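Long-range contacts in SusD homolog (Bacteroides thetaiotaomicron, PDB 3EHM), which probably binds mucin O-glycans as a SusD-like outer-membrane lipoprotein, so that this gut symbiont can use host mucin sugars: residues A[273-277]-A[442-446]; A[279-283]-A[415-419]; A[285-291]-A[375-381]; A[434-439]-A[458-463]. All coordinates share one frame; numbering follows the deposited sequence.

How the interactions relate
Interactions 1, 2 and 4 have centres about 11 to 12 Å apart, and the centre of interaction 3 is about 12 Å from that of interaction 1 and about 20 Å from that of interaction 4. Helix 429-445 serves interactions 1 and 4, and helix 274-282 serves interactions 1 and 2; helix 287-291, next in the chain, carries interaction 3. Along the sequence interaction 3 is nested inside interaction 2, and both inside interaction 1, whose segments alternate with those of interaction 4. Leu443 of interaction 1 packs on Tyr279, Leu280 and Tyr283. Helices 274-282 and 287-291, the end of helix 364-378 and loop 415-419 are gathered round helix 429-445 and the chain that follows helix 449-459.

Interaction 1. Residues A[273-277]-A[442-446]; sequences GATIW and YLALY
Ile276 presents its side chain to two tyrosines of the 442-446 segment. Its CB lies 4.1 Å from CE2 of Tyr442, and its CD1 comes to 3.7 Å from CD2 of Tyr446, the isoleucine running at nearly a right angle to this second tyrosine. With CG1 anti to the backbone N (chi1 -167°) and the chain extended beyond it, CD1 is carried out to the Tyr446 ring. Leu443 lies beside Tyr442, its CD1 in the plane of that ring at its edge and 4.2 Å from Ile276 CG1. Thr275 stands crosswise to Tyr442, and its CG2 methyl approaches the phenol OH to 3.4 Å. The hydroxyls find their polar partners outside the two segments: Tyr442 OH is hydrogen-bonded to the carbonyl of Ile64, and Thr275 OG1 to the backbone N of Met465. Replacing Tyr442 by an alanine would probably open a gap beside Ile276 CB and Thr275 CG2 and leave the Ile64 carbonyl without this hydroxyl. No hydrogen bond joins the two segments, so the first turn of helix 274-282 meets the end of helix 429-445 through buried apolar packing, while the hydroxyls on either segment tie it to neighbouring loops.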
loop_
_atom_site.group_PDB
_atom_site.type_symbol
_atom_site.label_atom_id
_atom_site.label_comp_id
_atom_site.label_asym_id
_atom_site.label_seq_id
_atom_site.Cartn_x
_atom_site.Cartn_y
_atom_site.Cartn_z
ATOM N N GLY A 273 -0.039 14.858 2.996
ATOM C CA GLY A 273 -1.134 14.956 2.044
ATOM C C GLY A 273 -2.410 15.550 2.612
ATOM O O GLY A 273 -2.688 15.422 3.803
ATOM N N ALA A 274 -3.201 16.182 1.748
ATOM C CA ALA A 274 -4.448 16.827 2.162
ATOM C C ALA A 274 -5.499 15.853 2.667
ATOM O O ALA A 274 -6.155 16.104 3.677
ATOM C CB ALA A 274 -5.015 17.643 1.010
ATOM N N THR A 275 -5.659 14.735 1.972
ATOM C CA THR A 275 -6.652 13.752 2.376
ATOM C C THR A 275 -6.422 13.218 3.789
ATOM O O THR A 275 -7.311 13.283 4.635
ATOM C CB THR A 275 -6.688 12.565 1.400
ATOM O OG1 THR A 275 -6.949 13.049 0.076
ATOM C CG2 THR A 275 -7.788 11.584 1.804
ATOM N N ILE A 276 -5.231 12.694 4.057
ATOM C CA ILE A 276 -4.984 12.157 5.381
ATOM C C ILE A 276 -5.058 13.264 6.437
ATOM O O ILE A 276 -5.517 13.034 7.551
ATOM C CB ILE A 276 -3.630 11.398 5.441
ATOM C CG1 ILE A 276 -3.555 10.593 6.742
ATOM C CG2 ILE A 276 -2.459 12.366 5.313
ATOM C CD1 ILE A 276 -2.361 9.654 6.809
ATOM N N TRP A 277 -4.628 14.471 6.085
ATOM C CA TRP A 277 -4.702 15.573 7.038
ATOM C C TRP A 277 -6.161 15.848 7.384
ATOM O O TRP A 277 -6.503 16.040 8.544
ATOM C CB TRP A 277 -4.094 16.852 6.467
ATOM C CG TRP A 277 -4.483 18.062 7.280
ATOM C CD1 TRP A 277 -3.947 18.459 8.471
ATOM C CD2 TRP A 277 -5.556 18.973 6.999
ATOM N NE1 TRP A 277 -4.621 19.560 8.952
ATOM C CE2 TRP A 277 -5.613 19.895 8.068
ATOM C CE3 TRP A 277 -6.477 19.095 5.949
ATOM C CZ2 TRP A 277 -6.555 20.931 8.117
ATOM C CZ3 TRP A 277 -7.417 20.125 5.998
ATOM C CH2 TRP A 277 -7.446 21.029 7.077
ATOM N N TYR A 442 -7.352 2.775 6.346
ATOM C CA TYR A 442 -6.550 3.731 5.575
ATOM C C TYR A 442 -5.634 4.498 6.532
ATOM O O TYR A 442 -4.443 4.681 6.270
ATOM C CB TYR A 442 -7.490 4.711 4.852
ATOM C CG TYR A 442 -6.840 5.957 4.257
ATOM C CD1 TYR A 442 -6.385 5.979 2.937
ATOM C CD2 TYR A 442 -6.734 7.128 5.004
ATOM C CE1 TYR A 442 -5.846 7.148 2.376
ATOM C CE2 TYR A 442 -6.201 8.293 4.458
ATOM C CZ TYR A 442 -5.763 8.299 3.150
ATOM O OH TYR A 442 -5.253 9.462 2.621
ATOM N N LEU A 443 -6.203 4.953 7.642
ATOM C CA LEU A 443 -5.441 5.691 8.645
ATOM C C LEU A 443 -4.366 4.818 9.305
ATOM O O LEU A 443 -3.242 5.267 9.532
ATOM C CB LEU A 443 -6.398 6.243 9.711
ATOM C CG LEU A 443 -6.829 7.716 9.668
ATOM C CD1 LEU A 443 -6.728 8.294 8.277
ATOM C CD2 LEU A 443 -8.238 7.831 10.219
ATOM N N ALA A 444 -4.711 3.568 9.602
ATOM C CA ALA A 444 -3.778 2.647 10.248
ATOM C C ALA A 444 -2.699 2.100 9.315
ATOM O O ALA A 444 -1.625 1.711 9.769
ATOM C CB ALA A 444 -4.546 1.490 10.877
ATOM N N LEU A 445 -2.987 2.058 8.018
ATOM C CA LEU A 445 -2.029 1.550 7.036
ATOM C C LEU A 445 -0.877 2.501 6.744
ATOM O O LEU A 445 0.168 2.077 6.246
ATOM C CB LEU A 445 -2.742 1.227 5.718
ATOM C CG LEU A 445 -3.453 -0.122 5.597
ATOM C CD1 LEU A 445 -4.286 -0.148 4.322
ATOM C CD2 LEU A 445 -2.427 -1.245 5.586
ATOM N N TYR A 446 -1.059 3.785 7.038
ATOM C CA TYR A 446 -0.006 4.761 6.765
ATOM C C TYR A 446 1.326 4.257 7.321
ATOM O O TYR A 446 1.393 3.809 8.463
ATOM C CB TYR A 446 -0.363 6.128 7.371
ATOM C CG TYR A 446 0.736 7.156 7.205
ATOM C CD1 TYR A 446 1.703 7.334 8.193
ATOM C CD2 TYR A 446 0.850 7.902 6.032
ATOM C CE1 TYR A 446 2.758 8.224 8.015
ATOM C CE2 TYR A 446 1.907 8.795 5.844
ATOM C CZ TYR A 446 2.857 8.944 6.838
ATOM O OH TYR A 446 3.935 9.778 6.646
#

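Interaction 2. Residues A[279-283]-A[415-419]; sequences YLDGY and NTSPK
The hydroxyl of Tyr283 donates to the carbonyl O of Thr416, 2.8 Å from Tyr283 OH to Thr416 O. The acceptor sits at the edge of the phenol ring, close to its plane, whereas seen from the peptide the hydroxyl stands above the carbonyl plane, 46° out of it. Water 1 adds a weak bridge, giving one hydrogen to Tyr283 OH and the other to Ser417 O. The same ring is covered on one face by Pro418: CG of the proline lies 3.5 Å from the centroid of the Tyr283 ring and 15° off its normal, a CH-pi contact, with Pro418 CD set against the CD2-CE2 side. A chi1 of -70° puts the ring of Tyr283 beside its own backbone N and turns one face to Pro418. This is the point where helix 274-282 ends, Tyr283 N still bonding back to Tyr279 O, and where the irregular chain between helices 384-388 and 429-445 is laid across it in the SusD-like fold. One turn earlier, Tyr279 meets Asn415 with ring and amide planes almost perpendicular. The Tyr279 hydroxyl is hydrogen-bonded to the carbonyl of Tyr463, beyond helix 449-459. On the loop side, Lys436 of helix 429-445 sends its NZ to Thr416 OG1 and to the carbonyls of Ser417 and Lys419, and Ser417 OG bonds to Asp422. Tyr387 of helix 384-388 packs against both Tyr283 and Pro418.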
loop_
_atom_site.group_PDB
_atom_site.type_symbol
_atom_site.label_atom_id
_atom_site.label_comp_id
_atom_site.label_asym_id
_atom_site.label_seq_id
_atom_site.Cartn_x
_atom_site.Cartn_y
_atom_site.Cartn_z
ATOM N N TYR A 279 -8.773 13.919 7.447
ATOM C CA TYR A 279 -9.326 12.940 8.374
ATOM C C TYR A 279 -8.724 13.086 9.770
ATOM O O TYR A 279 -9.450 13.143 10.758
ATOM C CB TYR A 279 -9.091 11.516 7.850
ATOM C CG TYR A 279 -10.000 11.143 6.695
ATOM C CD1 TYR A 279 -11.349 10.869 6.910
ATOM C CD2 TYR A 279 -9.525 11.118 5.384
ATOM C CE1 TYR A 279 -12.208 10.584 5.852
ATOM C CE2 TYR A 279 -10.375 10.835 4.313
ATOM C CZ TYR A 279 -11.718 10.573 4.555
ATOM O OH TYR A 279 -12.579 10.324 3.501
ATOM N N LEU A 280 -7.400 13.157 9.853
ATOM C CA LEU A 280 -6.735 13.274 11.148
ATOM C C LEU A 280 -7.205 14.501 11.914
ATOM O O LEU A 280 -7.454 14.430 13.118
ATOM C CB LEU A 280 -5.215 13.319 10.962
ATOM C CG LEU A 280 -4.591 12.061 10.348
ATOM C CD1 LEU A 280 -3.098 12.277 10.121
ATOM C CD2 LEU A 280 -4.821 10.876 11.274
ATOM N N ASP A 281 -7.336 15.624 11.213
ATOM C CA ASP A 281 -7.785 16.868 11.837
ATOM C C ASP A 281 -9.249 16.791 12.275
ATOM O O ASP A 281 -9.576 17.038 13.434
ATOM C CB ASP A 281 -7.623 18.038 10.865
ATOM C CG ASP A 281 -8.026 19.368 11.483
ATOM O OD1 ASP A 281 -7.224 19.929 12.262
ATOM O OD2 ASP A 281 -9.149 19.842 11.205
ATOM N N GLY A 282 -10.128 16.450 11.338
ATOM C CA GLY A 282 -11.545 16.368 11.649
ATOM C C GLY A 282 -11.909 15.356 12.720
ATOM O O GLY A 282 -12.849 15.566 13.491
ATOM N N TYR A 283 -11.172 14.252 12.768
ATOM C CA TYR A 283 -11.429 13.201 13.744
ATOM C C TYR A 283 -10.712 13.467 15.064
ATOM O O TYR A 283 -10.813 12.664 15.994
ATOM C CB TYR A 283 -10.955 11.845 13.199
ATOM C CG TYR A 283 -11.762 11.262 12.050
ATOM C CD1 TYR A 283 -11.330 10.100 11.407
ATOM C CD2 TYR A 283 -12.967 11.834 11.632
ATOM C CE1 TYR A 283 -12.068 9.520 10.388
ATOM C CE2 TYR A 283 -13.723 11.254 10.599
ATOM C CZ TYR A 283 -13.262 10.093 9.986
ATOM O OH TYR A 283 -13.982 9.486 8.979
ATOM N N ASN A 415 -19.534 12.421 4.074
ATOM C CA ASN A 415 -18.527 11.568 4.697
ATOM C C ASN A 415 -18.990 11.046 6.053
ATOM O O ASN A 415 -20.007 11.492 6.589
ATOM C CB ASN A 415 -17.202 12.333 4.817
ATOM C CG ASN A 415 -15.999 11.481 4.434
ATOM O OD1 ASN A 415 -15.066 11.954 3.777
ATOM N ND2 ASN A 415 -16.013 10.225 4.848
ATOM N N THR A 416 -18.240 10.101 6.611
ATOM C CA THR A 416 -18.608 9.485 7.882
ATOM C C THR A 416 -17.654 9.821 9.035
ATOM O O THR A 416 -16.585 10.399 8.829
ATOM C CB THR A 416 -18.678 7.945 7.712
ATOM O OG1 THR A 416 -19.256 7.350 8.878
ATOM C CG2 THR A 416 -17.277 7.371 7.494
ATOM N N SER A 417 -18.057 9.440 10.244
ATOM C CA SER A 417 -17.280 9.684 11.458
ATOM C C SER A 417 -16.646 8.392 11.982
ATOM O O SER A 417 -16.885 7.311 11.444
ATOM C CB SER A 417 -18.194 10.250 12.540
ATOM O OG SER A 417 -19.142 9.273 12.927
ATOM N N PRO A 418 -15.833 8.489 13.050
ATOM C CA PRO A 418 -15.174 7.319 13.638
ATOM C C PRO A 418 -16.119 6.413 14.424
ATOM O O PRO A 418 -15.958 5.191 14.430
ATOM C CB PRO A 418 -14.115 7.935 14.558
ATOM C CG PRO A 418 -13.884 9.302 13.984
ATOM C CD PRO A 418 -15.285 9.727 13.629
ATOM N N LYS A 419 -17.101 7.010 15.092
ATOM C CA LYS A 419 -18.032 6.233 15.909
ATOM C C LYS A 419 -18.847 5.249 15.081
ATOM O O LYS A 419 -19.529 5.626 14.131
ATOM C CB LYS A 419 -18.958 7.166 16.696
ATOM C CG LYS A 419 -19.820 6.448 17.719
ATOM C CD LYS A 419 -20.658 7.433 18.519
ATOM C CE LYS A 419 -21.586 6.707 19.480
ATOM N NZ LYS A 419 -22.477 7.674 20.178
HETATM O O HOH W 1 -13.840 6.628 10.279
#

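Interaction 3. Residues A[285-291]-A[375-381]; sequences DPRLSAY and SFQEQGV
The guanidinium of Arg287 has Phe376 over one face, with CE1 of Phe376 3.6 Å above its plane and toward the rim, and the two planes inclined at 52°. Two partners meet its edge. Ser375 OG accepts from Arg287 NH1 at 2.9 Å, a bent bond of 141°, and the carboxylate of Asp285 is gripped side-on: Arg287 NE gives to Asp285 OD1 at 2.8 Å, and NH2 to OD2. Asp285 OD1 also accepts from Arg287 N on its anti side, a capping bond where the chain turns into helix 287-291. The arginine chain bends at chi3 (-63°), bringing the flat group round to both oxygen-bearing residues. Phe376 meets Pro286 as well, CE2 of the ring 3.3 Å from Pro286 CG. Tyr291 has the amide of Gln379 at the edge of its ring, Tyr291 CE1 lying 3.4 Å from Gln379 CD. Val381 fits between Pro286 and Ala290, its CG1 4.0 Å from Ala290 CB. A leucine in place of Arg287 would probably leave the Asp285 carboxylate without its charged mate and Ser375 OG without its donor. Gly380, at positive phi, closes helix 364-378 with a Schellman motif. Helix 287-291 thus packs against the end of helix 364-378, and both touch helix 429-445, where the Tyr291 hydroxyl bonds to the carbonyl of Leu443.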
loop_
_atom_site.group_PDB
_atom_site.type_symbol
_atom_site.label_atom_id
_atom_site.label_comp_id
_atom_site.label_asym_id
_atom_site.label_seq_id
_atom_site.Cartn_x
_atom_site.Cartn_y
_atom_site.Cartn_z
ATOM N N ASP A 285 -7.684 13.195 15.666
ATOM C CA ASP A 285 -6.835 12.010 15.746
ATOM C C ASP A 285 -5.447 12.296 16.317
ATOM O O ASP A 285 -4.692 13.092 15.757
ATOM C CB ASP A 285 -6.678 11.424 14.339
ATOM C CG ASP A 285 -6.425 9.931 14.343
ATOM O OD1 ASP A 285 -5.570 9.457 15.123
ATOM O OD2 ASP A 285 -7.081 9.235 13.547
ATOM N N PRO A 286 -5.089 11.641 17.436
ATOM C CA PRO A 286 -3.771 11.855 18.043
ATOM C C PRO A 286 -2.636 11.331 17.152
ATOM O O PRO A 286 -1.459 11.569 17.423
ATOM C CB PRO A 286 -3.874 11.092 19.357
ATOM C CG PRO A 286 -4.781 9.949 18.997
ATOM C CD PRO A 286 -5.861 10.643 18.200
ATOM N N ARG A 287 -2.992 10.612 16.094
ATOM C CA ARG A 287 -1.985 10.085 15.185
ATOM C C ARG A 287 -1.443 11.178 14.274
ATOM O O ARG A 287 -0.416 10.998 13.624
ATOM C CB ARG A 287 -2.560 8.926 14.356
ATOM C CG ARG A 287 -2.671 7.631 15.153
ATOM C CD ARG A 287 -3.448 6.546 14.412
ATOM N NE ARG A 287 -4.833 6.938 14.170
ATOM C CZ ARG A 287 -5.764 6.128 13.681
ATOM N NH1 ARG A 287 -5.462 4.868 13.381
ATOM N NH2 ARG A 287 -6.996 6.572 13.499
ATOM N N LEU A 288 -2.129 12.317 14.229
ATOM C CA LEU A 288 -1.675 13.430 13.402
ATOM C C LEU A 288 -0.254 13.815 13.811
ATOM O O LEU A 288 0.641 13.935 12.969
ATOM C CB LEU A 288 -2.603 14.638 13.571
ATOM C CG LEU A 288 -2.197 15.929 12.854
ATOM C CD1 LEU A 288 -2.001 15.668 11.362
ATOM C CD2 LEU A 288 -3.266 16.982 13.072
ATOM N N SER A 289 -0.058 13.994 15.113
ATOM C CA SER A 289 1.243 14.372 15.662
ATOM C C SER A 289 2.268 13.248 15.569
ATOM O O SER A 289 3.472 13.497 15.508
ATOM C CB SER A 289 1.090 14.793 17.124
ATOM O OG SER A 289 2.334 15.211 17.652
ATOM N N ALA A 290 1.792 12.009 15.564
ATOM C CA ALA A 290 2.688 10.865 15.477
ATOM C C ALA A 290 3.208 10.684 14.055
ATOM O O ALA A 290 4.343 10.257 13.853
ATOM C CB ALA A 290 1.972 9.602 15.928
ATOM N N TYR A 291 2.377 11.014 13.072
ATOM C CA TYR A 291 2.757 10.851 11.668
ATOM C C TYR A 291 3.477 12.039 11.043
ATOM O O TYR A 291 4.386 11.859 10.232
ATOM C CB TYR A 291 1.530 10.572 10.786
ATOM C CG TYR A 291 0.766 9.283 11.037
ATOM C CD1 TYR A 291 1.320 8.239 11.772
ATOM C CD2 TYR A 291 -0.504 9.098 10.486
ATOM C CE1 TYR A 291 0.624 7.035 11.952
ATOM C CE2 TYR A 291 -1.203 7.901 10.656
ATOM C CZ TYR A 291 -0.633 6.878 11.389
ATOM O OH TYR A 291 -1.318 5.693 11.554
ATOM N N SER A 375 -3.994 0.066 16.459
ATOM C CA SER A 375 -3.283 1.083 15.697
ATOM C C SER A 375 -2.727 2.149 16.630
ATOM O O SER A 375 -1.595 2.596 16.458
ATOM C CB SER A 375 -4.198 1.732 14.655
ATOM O OG SER A 375 -3.516 2.785 13.988
ATOM N N PHE A 376 -3.525 2.565 17.609
ATOM C CA PHE A 376 -3.078 3.574 18.565
ATOM C C PHE A 376 -1.857 3.046 19.309
ATOM O O PHE A 376 -0.911 3.782 19.579
ATOM C CB PHE A 376 -4.196 3.898 19.563
ATOM C CG PHE A 376 -5.113 5.003 19.114
ATOM C CD1 PHE A 376 -5.611 5.032 17.819
ATOM C CD2 PHE A 376 -5.481 6.014 19.994
ATOM C CE1 PHE A 376 -6.462 6.054 17.403
ATOM C CE2 PHE A 376 -6.329 7.038 19.588
ATOM C CZ PHE A 376 -6.820 7.058 18.290
ATOM N N GLN A 377 -1.885 1.764 19.643
ATOM C CA GLN A 377 -0.767 1.154 20.341
ATOM C C GLN A 377 0.449 1.107 19.424
ATOM O O GLN A 377 1.567 1.384 19.853
ATOM C CB GLN A 377 -1.135 -0.252 20.805
ATOM C CG GLN A 377 -2.157 -0.279 21.935
ATOM C CD GLN A 377 -2.506 -1.691 22.364
ATOM O OE1 GLN A 377 -1.624 -2.506 22.625
ATOM N NE2 GLN A 377 -3.796 -1.984 22.446
ATOM N N GLU A 378 0.229 0.770 18.158
ATOM C CA GLU A 378 1.324 0.708 17.195
ATOM C C GLU A 378 2.006 2.072 17.090
ATOM O O GLU A 378 3.229 2.158 16.988
ATOM C CB GLU A 378 0.800 0.285 15.812
ATOM C CG GLU A 378 0.148 -1.086 15.795
ATOM C CD GLU A 378 -0.434 -1.478 14.443
ATOM O OE1 GLU A 378 -0.899 -0.598 13.688
ATOM O OE2 GLU A 378 -0.450 -2.683 14.144
ATOM N N GLN A 379 1.209 3.136 17.134
ATOM C CA GLN A 379 1.729 4.493 17.010
ATOM C C GLN A 379 2.110 5.148 18.336
ATOM O O GLN A 379 2.536 6.302 18.365
ATOM C CB GLN A 379 0.706 5.366 16.273
ATOM C CG GLN A 379 0.229 4.756 14.958
ATOM C CD GLN A 379 1.370 4.469 13.999
ATOM O OE1 GLN A 379 1.249 3.634 13.098
ATOM N NE2 GLN A 379 2.482 5.168 14.180
ATOM N N GLY A 380 1.950 4.414 19.431
ATOM C CA GLY A 380 2.298 4.947 20.735
ATOM C C GLY A 380 1.463 6.123 21.204
ATOM O O GLY A 380 1.945 6.959 21.967
ATOM N N VAL A 381 0.213 6.206 20.754
ATOM C CA VAL A 381 -0.656 7.299 21.173
ATOM C C VAL A 381 -1.761 6.780 22.079
ATOM O O VAL A 381 -2.045 5.584 22.104
ATOM C CB VAL A 381 -1.297 8.013 19.971
ATOM C CG1 VAL A 381 -0.228 8.762 19.193
ATOM C CG2 VAL A 381 -2.007 7.002 19.085
#

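Interaction 4. Residues A[434-439]-A[458-463]; sequences LQKIIT and RTGFPY
Helix 429-445 and helix 449-459 form a helical hairpin in this SusD-like protein, of the TPR clan, and here the chain leaving the second helix folds back over the first. Gly460 breaks the helix with positive phi, and an ST turn, Phe461 N bonding to Thr459 OG1 at 3.0 Å, swings Phe461 onto helix 429-445. Its ring lies flat against Gln435: CB of Gln435 sits 3.6 Å from the centroid of the Phe461 ring and only 6° off the normal, a CH-pi contact. Leu434 CD2 stands at the edge of the same ring, 4.0 Å from Phe461 CE2. Ile438 packs its CG2 on Phe461 CB at 3.7 Å and meets the Thr459 side chain tip to tip, while its CD1 reaches the guanidinium of Arg458, an arginine whose charge is met by Glu455 and Glu353. The peptide before Pro462 is cis, and the proline crosses Thr439 at a slant, Pro462 CB 3.3 Å from Thr439 OG1. That hydroxyl donates to Gln435 O at 2.7 Å; Thr439 N reaches the same oxygen from the opposite face of its plane. Water 2 gives a hydrogen to Thr439 OG1 and accepts from Tyr463 N and, weakly, from Gln435 NE2. The Gln435 chain, with CG anti to N (chi1 -179°), extends past Phe461 until NE2 hangs 3.2 Å above the plane of the Tyr463 ring, toward its rim.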
loop_
_atom_site.group_PDB
_atom_site.type_symbol
_atom_site.label_atom_id
_atom_site.label_comp_id
_atom_site.label_asym_id
_atom_site.label_seq_id
_atom_site.Cartn_x
_atom_site.Cartn_y
_atom_site.Cartn_z
ATOM N N LEU A 434 -18.913 -0.270 6.094
ATOM C CA LEU A 434 -17.720 -0.645 5.339
ATOM C C LEU A 434 -16.853 0.603 5.176
ATOM O O LEU A 434 -15.631 0.550 5.303
ATOM C CB LEU A 434 -18.086 -1.184 3.954
ATOM C CG LEU A 434 -16.888 -1.468 3.030
ATOM C CD1 LEU A 434 -16.031 -2.581 3.623
ATOM C CD2 LEU A 434 -17.373 -1.860 1.644
ATOM N N GLN A 435 -17.494 1.733 4.896
ATOM C CA GLN A 435 -16.761 2.981 4.722
ATOM C C GLN A 435 -15.939 3.308 5.972
ATOM O O GLN A 435 -14.786 3.739 5.866
ATOM C CB GLN A 435 -17.725 4.126 4.410
ATOM C CG GLN A 435 -17.040 5.469 4.197
ATOM C CD GLN A 435 -18.024 6.574 3.892
ATOM O OE1 GLN A 435 -19.122 6.603 4.440
ATOM N NE2 GLN A 435 -17.629 7.503 3.027
ATOM N N LYS A 436 -16.532 3.105 7.147
ATOM C CA LYS A 436 -15.836 3.361 8.407
ATOM C C LYS A 436 -14.639 2.415 8.528
ATOM O O LYS A 436 -13.537 2.838 8.884
ATOM C CB LYS A 436 -16.774 3.148 9.607
ATOM C CG LYS A 436 -17.899 4.182 9.746
ATOM C CD LYS A 436 -18.804 3.845 10.931
ATOM C CE LYS A 436 -19.972 4.827 11.065
ATOM N NZ LYS A 436 -19.526 6.213 11.403
ATOM N N ILE A 437 -14.861 1.138 8.229
ATOM C CA ILE A 437 -13.803 0.130 8.296
ATOM C C ILE A 437 -12.622 0.479 7.387
ATOM O O ILE A 437 -11.474 0.474 7.824
ATOM C CB ILE A 437 -14.333 -1.267 7.886
ATOM C CG1 ILE A 437 -15.337 -1.769 8.924
ATOM C CG2 ILE A 437 -13.167 -2.256 7.746
ATOM C CD1 ILE A 437 -16.080 -3.025 8.494
ATOM N N ILE A 438 -12.910 0.779 6.124
ATOM C CA ILE A 438 -11.867 1.114 5.162
ATOM C C ILE A 438 -11.180 2.442 5.473
ATOM O O ILE A 438 -9.971 2.586 5.271
ATOM C CB ILE A 438 -12.436 1.168 3.726
ATOM C CG1 ILE A 438 -13.089 -0.173 3.377
ATOM C CG2 ILE A 438 -11.321 1.481 2.730
ATOM C CD1 ILE A 438 -12.159 -1.376 3.508
ATOM N N THR A 439 -11.950 3.414 5.956
ATOM C CA THR A 439 -11.393 4.719 6.292
ATOM C C THR A 439 -10.417 4.587 7.462
ATOM O O THR A 439 -9.337 5.173 7.450
ATOM C CB THR A 439 -12.510 5.717 6.652
ATOM O OG1 THR A 439 -13.341 5.933 5.502
ATOM C CG2 THR A 439 -11.922 7.047 7.100
ATOM N N ARG A 458 -10.610 -0.595 -4.978
ATOM C CA ARG A 458 -11.515 -1.732 -4.835
ATOM C C ARG A 458 -12.870 -1.351 -4.245
ATOM O O ARG A 458 -13.913 -1.770 -4.755
ATOM C CB ARG A 458 -10.884 -2.817 -3.950
ATOM C CG ARG A 458 -11.825 -3.986 -3.630
ATOM C CD ARG A 458 -11.159 -5.035 -2.736
ATOM N NE ARG A 458 -10.980 -4.601 -1.348
ATOM C CZ ARG A 458 -11.892 -4.742 -0.392
ATOM N NH1 ARG A 458 -13.061 -5.312 -0.664
ATOM N NH2 ARG A 458 -11.634 -4.323 0.844
ATOM N N THR A 459 -12.848 -0.538 -3.190
ATOM C CA THR A 459 -14.064 -0.144 -2.478
ATOM C C THR A 459 -14.627 1.250 -2.725
ATOM O O THR A 459 -15.834 1.466 -2.590
ATOM C CB THR A 459 -13.851 -0.255 -0.962
ATOM O OG1 THR A 459 -12.979 0.798 -0.528
ATOM C CG2 THR A 459 -13.220 -1.596 -0.611
ATOM N N GLY A 460 -13.762 2.198 -3.057
ATOM C CA GLY A 460 -14.216 3.561 -3.268
ATOM C C GLY A 460 -14.016 4.359 -1.991
ATOM O O GLY A 460 -14.366 5.537 -1.919
ATOM N N PHE A 461 -13.441 3.713 -0.978
ATOM C CA PHE A 461 -13.191 4.366 0.303
ATOM C C PHE A 461 -11.706 4.402 0.673
ATOM O O PHE A 461 -10.926 3.535 0.280
ATOM C CB PHE A 461 -13.951 3.651 1.424
ATOM C CG PHE A 461 -15.426 3.508 1.175
ATOM C CD1 PHE A 461 -16.198 4.602 0.786
ATOM C CD2 PHE A 461 -16.053 2.282 1.374
ATOM C CE1 PHE A 461 -17.578 4.474 0.603
ATOM C CE2 PHE A 461 -17.429 2.144 1.196
ATOM C CZ PHE A 461 -18.193 3.246 0.809
ATOM N N PRO A 462 -11.293 5.432 1.423
ATOM C CA PRO A 462 -12.152 6.518 1.902
ATOM C C PRO A 462 -12.305 7.555 0.793
ATOM O O PRO A 462 -11.614 7.481 -0.221
ATOM C CB PRO A 462 -11.368 7.064 3.089
ATOM C CG PRO A 462 -9.950 6.930 2.609
ATOM C CD PRO A 462 -9.937 5.542 1.991
ATOM N N TYR A 463 -13.217 8.509 0.966
ATOM C CA TYR A 463 -13.377 9.549 -0.039
ATOM C C TYR A 463 -12.085 10.356 -0.002
ATOM O O TYR A 463 -11.515 10.574 1.065
ATOM C CB TYR A 463 -14.583 10.438 0.279
ATOM C CG TYR A 463 -15.920 9.734 0.138
ATOM C CD1 TYR A 463 -16.075 8.656 -0.740
ATOM C CD2 TYR A 463 -17.037 10.167 0.854
ATOM C CE1 TYR A 463 -17.314 8.027 -0.900
ATOM C CE2 TYR A 463 -18.279 9.548 0.699
ATOM C CZ TYR A 463 -18.406 8.481 -0.178
ATOM O OH TYR A 463 -19.625 7.871 -0.331
HETATM O O HOH W 2 -14.579 7.898 3.804
#